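Local coordinates for microcin B17-processing protein McbC (Escherichia coli str. K-12 substr. MG1655, PDB 6GRH), which acts as the FMN-dependent oxidoreductase needed to process the inactive microcin B17 precursor McbA into the active antibiotic peptide, at residues R29-E37 and W235-V243; I87-L95 and E180-A188. All coordinates share one frame; numbering follows the deposited sequence. Where two conformers were deposited one is given.

In the fold
Interaction 1 and interaction 2 approach the same flavin from different parts of the chain, their centres about 20 Å apart. In interaction 1 the 235-243 segment brings the backbone NH of Ala236 to FMN O4 and N5; in interaction 2 Arg181 binds FMN O2 through both terminal nitrogens. The two meet beside the flavin, where Trp235 CZ3 lies 3.9 Å from Leu182 CD1 and 4.0 Å from Arg181 NH1. Along the chain, 87-95 and 180-188 are nested within the loop that 29-37 and 235-243 close. Interaction 1 also touches McbB and the second McbC subunit, whereas no other protein chain touches the two segments of interaction 2.

Interaction 1: R29-E37 and W235-V243; sequences RGNFASLPE and WAGYTDSYV. With FMN (flavin mononucleotide), chain O.
Thr239 and Asp240 supply the side-chain oxygens that receive two backbone NH groups of the 29-37 loop. Ser34 N donates to Thr239 OG1 at 2.8 Å; with chi1 at -58°, OG1 sits beside its own backbone N and anti to the carbonyl carbon, where it meets that NH. Phe32 N donates to Asp240 OD1 at 3.0 Å with a nearly straight N-H (165°), reaching the oxygen on its anti side and out of the carboxylate plane. The Asp240 carboxylate and the Asn31 amide are stacked, their planes 25° apart, which brings two acceptors, Asn31 OD1 and Asp240 OD2, to 3.2 Å. Arg208 of the second McbC subunit bonds to both oxygens and Arg205 of that subunit pairs with Asp240 OD1, so these cations probably offset their repulsion.

Phe32 O accepts a hydrogen bond from water 1, which in turn accepts from Ser241 N at 3.0 Å; the same carbonyl receives a CA-H...O contact from Thr239. Ser34 OG is bonded to Gly177 N. Leu35 adds an apolar touch, its CD2 3.8 Å from Tyr242 CD2.

Ala236 N donates to both FMN O4 and N5, the latter at 3.1 Å, a backbone grip on the redox-active edge of the flavin. The 235-243 segment leaves strand 231-235, outermost in the sheet within this chain, makes an inverse gamma turn at Gly237 and enters helix 240-246, with helix 167-175 packed against Tyr242 and Val243.

Interaction 2: I87-L95 and E180-A188; sequences INFCDKNKL and ERLGKPHFA. With FMN (flavin mononucleotide), chain O.
Ile87 lies over the guanidinium of Arg181, its CD1 3.5 Å from Arg181 CZ and above the centre of one face. From CB the arginine chain runs extended to NE, with CG anti to the backbone N (chi1 165°). CG passes alongside CD1 and CG1 of Ile87, and NE stays beside the same two carbons. At the tip NH1 and NH2 both donate to FMN O2, NH1 at 2.9 Å, so the flavin carbonyl meets the edge of the group while isoleucine covers a face. Asp178 forms a salt bridge with NH1, further fixing the guanidinium.

Behind the arginine, helix 179-182 ends and Gly183, with positive phi, turns the chain into a single beta bridge with Phe89. Phe89 N donates to Leu182 O at 2.9 Å, and Lys184 N returns a nearly straight bond to Phe89 O (170°). The bridge thus ties the loop before helix 97-108 to the approach to strand 187-194 of the nitroreductase-family sheet, where His186 and Phe187 form a classic beta bulge opposite Phe262. Pro185 CB lies over one face of the Phe89 ring, toward its rim.

Further along, His186 is sandwiched by CH-pi contacts, Asp91 CB over one face and Leu95 CB over the other, at 4.0 and 3.9 Å from the ring centroid. Its NE2 donates to Asn93 O at 2.8 Å, while Leu95 CD2 meets the edge of the Phe187 ring.

Interaction 1: R29-E37 and W235-V243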
loop_
_atom_site.group_PDB
_atom_site.type_symbol
_atom_site.label_atom_id
_atom_site.label_comp_id
_atom_site.label_asym_id
_atom_site.label_seq_id
_atom_site.Cartn_x
_atom_site.Cartn_y
_atom_site.Cartn_z
ATOM N N ARG D 29 2.261 10.140 1.907
ATOM C CA ARG D 29 3.090 9.720 3.022
ATOM C C ARG D 29 4.317 10.611 3.253
ATOM O O ARG D 29 4.786 10.717 4.386
ATOM C CB ARG D 29 3.566 8.284 2.839
ATOM C CG ARG D 29 2.455 7.274 2.838
ATOM C CD ARG D 29 3.080 5.910 2.696
ATOM N NE ARG D 29 2.148 4.827 2.484
ATOM C CZ ARG D 29 1.383 4.257 3.409
ATOM N NH1 ARG D 29 1.351 4.682 4.663
ATOM N NH2 ARG D 29 0.619 3.227 3.054
ATOM N N GLY D 30 4.800 11.258 2.196
ATOM C CA GLY D 30 5.903 12.158 2.281
ATOM C C GLY D 30 5.565 13.625 2.471
ATOM O O GLY D 30 6.470 14.435 2.509
ATOM N N ASN D 31 4.285 13.960 2.572
ATOM C CA ASN D 31 3.869 15.336 2.775
ATOM C C ASN D 31 4.159 15.696 4.240
ATOM O O ASN D 31 4.059 14.847 5.111
ATOM C CB ASN D 31 2.380 15.505 2.484
ATOM C CG ASN D 31 2.044 15.562 0.983
ATOM O OD1 ASN D 31 2.897 15.640 0.111
ATOM N ND2 ASN D 31 0.787 15.559 0.705
ATOM N N PHE D 32 4.398 16.979 4.490
ATOM C CA PHE D 32 4.767 17.501 5.799
ATOM C C PHE D 32 3.708 18.466 6.287
ATOM O O PHE D 32 3.035 19.094 5.490
ATOM C CB PHE D 32 6.093 18.285 5.694
ATOM C CG PHE D 32 7.347 17.458 5.788
ATOM C CD1 PHE D 32 7.338 16.060 5.822
ATOM C CD2 PHE D 32 8.583 18.112 5.826
ATOM C CE1 PHE D 32 8.518 15.345 5.893
ATOM C CE2 PHE D 32 9.774 17.398 5.907
ATOM C CZ PHE D 32 9.741 16.007 5.949
ATOM N N ALA D 33 3.531 18.507 7.593
ATOM C CA ALA D 33 2.880 19.602 8.299
ATOM C C ALA D 33 3.990 20.355 9.014
ATOM O O ALA D 33 4.395 20.003 10.106
ATOM C CB ALA D 33 1.863 19.066 9.283
ATOM N N SER D 34 4.492 21.394 8.362
ATOM C CA SER D 34 5.648 22.130 8.817
ATOM C C SER D 34 5.211 23.574 9.016
ATOM O O SER D 34 5.113 24.333 8.065
ATOM C CB SER D 34 6.727 22.035 7.748
ATOM O OG SER D 34 7.809 22.882 8.078
ATOM N N LEU D 35 4.916 23.949 10.239
ATOM C CA LEU D 35 4.447 25.314 10.531
ATOM C C LEU D 35 5.139 25.835 11.766
ATOM O O LEU D 35 5.446 25.051 12.641
ATOM C CB LEU D 35 2.949 25.299 10.829
ATOM C CG LEU D 35 1.957 24.922 9.737
ATOM C CD1 LEU D 35 0.562 25.018 10.323
ATOM C CD2 LEU D 35 2.070 25.880 8.560
ATOM N N PRO D 36 5.344 27.161 11.869
ATOM C CA PRO D 36 5.946 27.705 13.104
ATOM C C PRO D 36 5.191 27.305 14.375
ATOM O O PRO D 36 5.811 27.024 15.390
ATOM C CB PRO D 36 5.883 29.230 12.904
ATOM C CG PRO D 36 5.764 29.412 11.437
ATOM C CD PRO D 36 5.001 28.230 10.915
ATOM N N GLU D 37 3.862 27.266 14.306
ATOM C CA GLU D 37 3.034 26.969 15.476
ATOM C C GLU D 37 3.164 25.520 15.958
ATOM O O GLU D 37 2.739 25.225 17.055
ATOM C CB GLU D 37 1.552 27.277 15.207
ATOM C CG GLU D 37 1.247 28.748 14.966
ATOM C CD GLU D 37 1.422 29.197 13.519
ATOM O OE1 GLU D 37 1.845 28.417 12.642
ATOM O OE2 GLU D 37 1.116 30.366 13.235
ATOM N N TRP D 235 14.366 23.549 -1.286
ATOM C CA TRP D 235 13.747 23.567 0.014
ATOM C C TRP D 235 12.579 22.580 0.084
ATOM O O TRP D 235 11.636 22.672 -0.679
ATOM C CB TRP D 235 13.252 24.980 0.245
ATOM C CG TRP D 235 12.699 25.287 1.563
ATOM C CD1 TRP D 235 11.374 25.288 1.933
ATOM C CD2 TRP D 235 13.428 25.783 2.669
ATOM N NE1 TRP D 235 11.250 25.731 3.225
ATOM C CE2 TRP D 235 12.496 26.056 3.698
ATOM C CE3 TRP D 235 14.785 26.038 2.898
ATOM C CZ2 TRP D 235 12.884 26.525 4.935
ATOM C CZ3 TRP D 235 15.167 26.516 4.120
ATOM C CH2 TRP D 235 14.219 26.765 5.137
ATOM N N ALA D 236 12.652 21.679 1.045
ATOM C CA ALA D 236 11.620 20.686 1.310
ATOM C C ALA D 236 10.820 20.936 2.580
ATOM O O ALA D 236 9.877 20.214 2.851
ATOM C CB ALA D 236 12.279 19.310 1.362
ATOM N N GLY D 237 11.153 21.977 3.333
ATOM C CA GLY D 237 10.536 22.232 4.640
ATOM C C GLY D 237 9.294 23.105 4.517
ATOM O O GLY D 237 9.278 24.231 4.993
ATOM N N TYR D 238 8.271 22.592 3.831
ATOM C CA TYR D 238 7.002 23.304 3.684
ATOM C C TYR D 238 5.860 22.321 3.872
ATOM O O TYR D 238 6.042 21.085 3.768
ATOM C CB TYR D 238 6.921 24.015 2.316
ATOM C CG TYR D 238 6.961 23.079 1.150
ATOM C CD1 TYR D 238 5.795 22.505 0.654
ATOM C CD2 TYR D 238 8.171 22.701 0.586
ATOM C CE1 TYR D 238 5.835 21.603 -0.393
ATOM C CE2 TYR D 238 8.222 21.832 -0.456
ATOM C CZ TYR D 238 7.047 21.276 -0.944
ATOM O OH TYR D 238 7.095 20.374 -1.988
ATOM N N THR D 239 4.678 22.880 4.085
ATOM C CA THR D 239 3.458 22.121 4.240
ATOM C C THR D 239 2.801 22.017 2.871
ATOM O O THR D 239 2.280 23.005 2.354
ATOM C CB THR D 239 2.517 22.818 5.237
ATOM O OG1 THR D 239 3.199 22.949 6.493
ATOM C CG2 THR D 239 1.223 22.008 5.409
ATOM N N ASP D 240 2.861 20.834 2.278
ATOM C CA ASP D 240 2.468 20.645 0.879
ATOM C C ASP D 240 1.029 21.101 0.588
ATOM O O ASP D 240 0.785 21.786 -0.394
ATOM C CB ASP D 240 2.652 19.191 0.418
ATOM C CG ASP D 240 4.051 18.633 0.724
ATOM O OD1 ASP D 240 4.446 18.575 1.921
ATOM O OD2 ASP D 240 4.755 18.244 -0.243
ATOM N N SER D 241 0.090 20.728 1.442
ATOM C CA SER D 241 -1.308 21.004 1.181
ATOM C C SER D 241 -1.603 22.500 1.316
ATOM O O SER D 241 -2.454 23.046 0.610
ATOM C CB SER D 241 -2.191 20.194 2.117
ATOM O OG SER D 241 -1.927 20.553 3.444
ATOM N N TYR D 242 -0.867 23.148 2.204
ATOM C CA TYR D 242 -1.037 24.569 2.466
ATOM C C TYR D 242 -0.453 25.413 1.310
ATOM O O TYR D 242 -1.081 26.371 0.865
ATOM C CB TYR D 242 -0.342 24.887 3.780
ATOM C CG TYR D 242 -0.420 26.290 4.315
ATOM C CD1 TYR D 242 -1.488 27.133 4.045
ATOM C CD2 TYR D 242 0.569 26.747 5.191
ATOM C CE1 TYR D 242 -1.551 28.412 4.603
ATOM C CE2 TYR D 242 0.539 28.019 5.719
ATOM C CZ TYR D 242 -0.519 28.842 5.427
ATOM O OH TYR D 242 -0.536 30.091 6.010
ATOM N N VAL D 243 0.714 25.026 0.822
ATOM C CA VAL D 243 1.278 25.618 -0.405
ATOM C C VAL D 243 0.294 25.451 -1.583
ATOM O O VAL D 243 -0.063 26.443 -2.250
ATOM C CB VAL D 243 2.646 25.002 -0.735
ATOM C CG1 VAL D 243 3.140 25.427 -2.119
ATOM C CG2 VAL D 243 3.648 25.412 0.348
HETATM N N1 FMN O . 18.100 23.260 2.977
HETATM C C2 FMN O . 17.395 23.712 4.046
HETATM O O2 FMN O . 17.953 24.536 4.792
HETATM N N3 FMN O . 16.133 23.297 4.314
HETATM C C4 FMN O . 15.484 22.410 3.523
HETATM O O4 FMN O . 14.316 22.043 3.776
HETATM C C4A FMN O . 16.192 21.857 2.342
HETATM N N5 FMN O . 15.622 20.955 1.509
HETATM C C5A FMN O . 16.296 20.482 0.428
HETATM C C6 FMN O . 15.671 19.566 -0.414
HETATM C C7 FMN O . 16.323 19.053 -1.531
HETATM C C7M FMN O . 15.620 18.057 -2.421
HETATM C C8 FMN O . 17.706 19.498 -1.845
HETATM C C8M FMN O . 18.418 18.953 -3.051
HETATM C C9 FMN O . 18.345 20.420 -1.015
HETATM C C9A FMN O . 17.693 20.940 0.123
HETATM N N10 FMN O . 18.309 21.883 0.994
HETATM C C10 FMN O . 17.575 22.353 2.112
HETATM C "C1'" FMN O . 19.668 22.392 0.771
HETATM C "C2'" FMN O . 20.680 21.408 1.316
HETATM O "O2'" FMN O . 20.627 21.420 2.756
HETATM C "C3'" FMN O . 22.073 21.745 0.771
HETATM O "O3'" FMN O . 22.106 21.521 -0.645
HETATM C "C4'" FMN O . 23.185 20.934 1.428
HETATM O "O4'" FMN O . 23.234 21.242 2.822
HETATM C "C5'" FMN O . 24.570 21.212 0.850
HETATM O "O5'" FMN O . 24.859 22.603 0.974
HETATM P P FMN O . 25.197 23.497 -0.312
HETATM O O1P FMN O . 23.986 23.442 -1.213
HETATM O O2P FMN O . 25.415 24.875 0.281
HETATM O O3P FMN O . 26.431 22.830 -0.835
HETATM O O HOH W 1 0.901 18.796 3.627
HETATM O O HOH W 2 4.062 25.550 5.226
#

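Interaction 2: I87-L95 and E180-A188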
loop_
_atom_site.group_PDB
_atom_site.type_symbol
_atom_site.label_atom_id
_atom_site.label_comp_id
_atom_site.label_asym_id
_atom_site.label_seq_id
_atom_site.Cartn_x
_atom_site.Cartn_y
_atom_site.Cartn_z
ATOM N N ILE D 87 21.140 31.455 2.297
ATOM C CA ILE D 87 20.420 31.307 3.566
ATOM C C ILE D 87 20.500 32.676 4.220
ATOM O O ILE D 87 21.385 33.472 3.859
ATOM C CB ILE D 87 21.022 30.157 4.436
ATOM C CG1 ILE D 87 20.065 29.677 5.536
ATOM C CG2 ILE D 87 22.363 30.567 5.041
ATOM C CD1 ILE D 87 18.763 29.051 5.056
ATOM N N ASN D 88 19.591 32.955 5.153
ATOM C CA ASN D 88 19.440 34.293 5.733
ATOM C C ASN D 88 19.287 35.321 4.593
ATOM O O ASN D 88 20.013 36.314 4.547
ATOM C CB ASN D 88 20.630 34.686 6.640
ATOM C CG ASN D 88 20.889 33.707 7.792
ATOM O OD1 ASN D 88 20.076 32.847 8.132
ATOM N ND2 ASN D 88 22.045 33.863 8.414
ATOM N N PHE D 89 18.359 35.050 3.666
ATOM C CA PHE D 89 18.130 35.915 2.490
ATOM C C PHE D 89 17.713 37.317 2.951
ATOM O O PHE D 89 17.061 37.465 3.987
ATOM C CB PHE D 89 17.038 35.358 1.561
ATOM C CG PHE D 89 17.456 34.185 0.734
ATOM C CD1 PHE D 89 17.282 32.875 1.206
ATOM C CD2 PHE D 89 17.977 34.364 -0.545
ATOM C CE1 PHE D 89 17.624 31.777 0.423
ATOM C CE2 PHE D 89 18.328 33.265 -1.326
ATOM C CZ PHE D 89 18.142 31.969 -0.849
ATOM N N CYS D 90 18.094 38.328 2.183
ATOM C CA CYS D 90 17.793 39.718 2.506
ATOM C C CYS D 90 17.237 40.397 1.264
ATOM O O CYS D 90 17.834 40.301 0.188
ATOM C CB CYS D 90 19.074 40.411 2.953
ATOM S SG CYS D 90 18.890 42.193 3.129
ATOM N N ASP D 91 16.099 41.082 1.402
ATOM C CA ASP D 91 15.413 41.658 0.237
ATOM C C ASP D 91 15.499 43.187 0.165
ATOM O O ASP D 91 14.654 43.810 -0.471
ATOM C CB ASP D 91 13.943 41.185 0.182
ATOM C CG ASP D 91 13.102 41.743 1.330
ATOM O OD1 ASP D 91 13.678 42.133 2.340
ATOM O OD2 ASP D 91 11.871 41.764 1.237
ATOM N N LYS D 92 16.519 43.784 0.780
ATOM C CA LYS D 92 16.645 45.248 0.850
ATOM C C LYS D 92 16.749 45.934 -0.526
ATOM O O LYS D 92 16.260 47.052 -0.704
ATOM C CB LYS D 92 17.857 45.651 1.712
ATOM N N ASN D 93 17.397 45.276 -1.483
ATOM C CA ASN D 93 17.542 45.806 -2.840
ATOM C C ASN D 93 16.391 45.368 -3.734
ATOM O O ASN D 93 15.890 44.249 -3.602
ATOM C CB ASN D 93 18.882 45.367 -3.432
ATOM C CG ASN D 93 20.069 45.881 -2.628
ATOM O OD1 ASN D 93 19.992 46.916 -1.986
ATOM N ND2 ASN D 93 21.164 45.147 -2.654
ATOM N N LYS D 94 15.976 46.239 -4.646
ATOM C CA LYS D 94 14.914 45.921 -5.593
ATOM C C LYS D 94 15.414 44.859 -6.569
ATOM O O LYS D 94 16.579 44.882 -6.949
ATOM C CB LYS D 94 14.440 47.160 -6.352
ATOM C CG LYS D 94 13.620 48.145 -5.517
ATOM C CD LYS D 94 12.176 47.658 -5.367
ATOM N N LEU D 95 14.548 43.917 -6.933
ATOM C CA LEU D 95 14.891 42.861 -7.895
ATOM C C LEU D 95 13.983 43.025 -9.104
ATOM O O LEU D 95 12.764 43.016 -8.963
ATOM C CB LEU D 95 14.712 41.462 -7.286
ATOM C CG LEU D 95 14.967 40.290 -8.272
ATOM C CD1 LEU D 95 16.439 40.231 -8.654
ATOM C CD2 LEU D 95 14.528 38.962 -7.725
ATOM N N GLU D 180 12.523 31.912 10.111
ATOM C CA GLU D 180 13.511 32.833 10.673
ATOM C C GLU D 180 14.901 32.610 10.073
ATOM O O GLU D 180 15.586 33.565 9.730
ATOM C CB GLU D 180 13.580 32.741 12.198
ATOM C CG GLU D 180 14.229 33.976 12.820
ATOM C CD GLU D 180 14.525 33.828 14.303
ATOM O OE1 GLU D 180 13.916 32.948 14.961
ATOM O OE2 GLU D 180 15.375 34.597 14.814
ATOM N N ARG D 181 15.311 31.348 9.962
ATOM C CA ARG D 181 16.619 31.019 9.404
ATOM C C ARG D 181 16.658 31.331 7.895
ATOM O O ARG D 181 17.667 31.808 7.377
ATOM C CB ARG D 181 16.958 29.546 9.696
ATOM C CG ARG D 181 18.092 28.958 8.885
ATOM C CD ARG D 181 18.612 27.645 9.449
ATOM N NE ARG D 181 19.488 27.066 8.440
ATOM C CZ ARG D 181 19.085 26.393 7.371
ATOM N NH1 ARG D 181 17.794 26.147 7.157
ATOM N NH2 ARG D 181 19.985 25.968 6.490
ATOM N N LEU D 182 15.551 31.073 7.200
ATOM C CA LEU D 182 15.469 31.358 5.761
ATOM C C LEU D 182 15.682 32.815 5.427
ATOM O O LEU D 182 16.353 33.113 4.451
ATOM C CB LEU D 182 14.134 30.900 5.163
ATOM C CG LEU D 182 13.967 31.093 3.656
ATOM C CD1 LEU D 182 14.922 30.188 2.888
ATOM C CD2 LEU D 182 12.528 30.826 3.252
ATOM N N GLY D 183 15.094 33.703 6.220
ATOM C CA GLY D 183 15.172 35.142 6.000
ATOM C C GLY D 183 14.102 35.570 5.011
ATOM O O GLY D 183 12.973 35.066 5.061
ATOM N N LYS D 184 14.464 36.462 4.091
ATOM C CA LYS D 184 13.520 37.070 3.176
ATOM C C LYS D 184 13.995 36.976 1.728
ATOM O O LYS D 184 14.642 37.879 1.217
ATOM C CB LYS D 184 13.243 38.504 3.603
ATOM C CG LYS D 184 12.473 38.566 4.912
ATOM C CD LYS D 184 11.904 39.945 5.161
ATOM C CE LYS D 184 12.942 40.876 5.748
ATOM N NZ LYS D 184 13.176 40.583 7.196
ATOM N N PRO D 185 13.695 35.843 1.066
ATOM C CA PRO D 185 13.935 35.718 -0.366
ATOM C C PRO D 185 13.023 36.639 -1.186
ATOM O O PRO D 185 11.945 37.009 -0.728
ATOM C CB PRO D 185 13.648 34.243 -0.659
ATOM C CG PRO D 185 13.227 33.615 0.617
ATOM C CD PRO D 185 13.007 34.679 1.632
ATOM N N HIS D 186 13.454 36.988 -2.396
ATOM C CA HIS D 186 12.644 37.787 -3.317
ATOM C C HIS D 186 11.525 36.986 -3.969
ATOM O O HIS D 186 10.423 37.489 -4.159
ATOM C CB HIS D 186 13.512 38.414 -4.413
ATOM C CG HIS D 186 14.302 39.602 -3.953
ATOM N ND1 HIS D 186 15.583 39.501 -3.451
ATOM C CD2 HIS D 186 13.992 40.917 -3.928
ATOM C CE1 HIS D 186 16.031 40.706 -3.148
ATOM N NE2 HIS D 186 15.081 41.583 -3.418
ATOM N N PHE D 187 11.818 35.749 -4.349
ATOM C CA PHE D 187 10.834 34.923 -5.009
ATOM C C PHE D 187 11.159 33.459 -4.834
ATOM O O PHE D 187 12.233 33.117 -4.343
ATOM C CB PHE D 187 10.708 35.314 -6.500
ATOM C CG PHE D 187 11.913 34.998 -7.353
ATOM C CD1 PHE D 187 12.979 35.872 -7.435
ATOM C CD2 PHE D 187 11.937 33.849 -8.143
ATOM C CE1 PHE D 187 14.077 35.611 -8.269
ATOM C CE2 PHE D 187 13.036 33.565 -8.950
ATOM C CZ PHE D 187 14.104 34.465 -9.019
ATOM N N ALA D 188 10.197 32.609 -5.198
ATOM C CA ALA D 188 10.402 31.170 -5.239
ATOM C C ALA D 188 9.936 30.584 -6.540
ATOM O O ALA D 188 9.073 31.133 -7.196
ATOM C CB ALA D 188 9.672 30.499 -4.093
HETATM N N1 FMN O . 18.100 23.260 2.977
HETATM C C2 FMN O . 17.395 23.712 4.046
HETATM O O2 FMN O . 17.953 24.536 4.792
HETATM N N3 FMN O . 16.133 23.297 4.314
HETATM C C4 FMN O . 15.484 22.410 3.523
HETATM O O4 FMN O . 14.316 22.043 3.776
HETATM C C4A FMN O . 16.192 21.857 2.342
HETATM N N5 FMN O . 15.622 20.955 1.509
HETATM C C5A FMN O . 16.296 20.482 0.428
HETATM C C6 FMN O . 15.671 19.566 -0.414
HETATM C C7 FMN O . 16.323 19.053 -1.531
HETATM C C7M FMN O . 15.620 18.057 -2.421
HETATM C C8 FMN O . 17.706 19.498 -1.845
HETATM C C8M FMN O . 18.418 18.953 -3.051
HETATM C C9 FMN O . 18.345 20.420 -1.015
HETATM C C9A FMN O . 17.693 20.940 0.123
HETATM N N10 FMN O . 18.309 21.883 0.994
HETATM C C10 FMN O . 17.575 22.353 2.112
HETATM C "C1'" FMN O . 19.668 22.392 0.771
HETATM C "C2'" FMN O . 20.680 21.408 1.316
HETATM O "O2'" FMN O . 20.627 21.420 2.756
HETATM C "C3'" FMN O . 22.073 21.745 0.771
HETATM O "O3'" FMN O . 22.106 21.521 -0.645
HETATM C "C4'" FMN O . 23.185 20.934 1.428
HETATM O "O4'" FMN O . 23.234 21.242 2.822
HETATM C "C5'" FMN O . 24.570 21.212 0.850
HETATM O "O5'" FMN O . 24.859 22.603 0.974
HETATM P P FMN O . 25.197 23.497 -0.312
HETATM O O1P FMN O . 23.986 23.442 -1.213
HETATM O O2P FMN O . 25.415 24.875 0.281
HETATM O O3P FMN O . 26.431 22.830 -0.835
HETATM O O HOH W 3 16.496 37.975 -1.132
#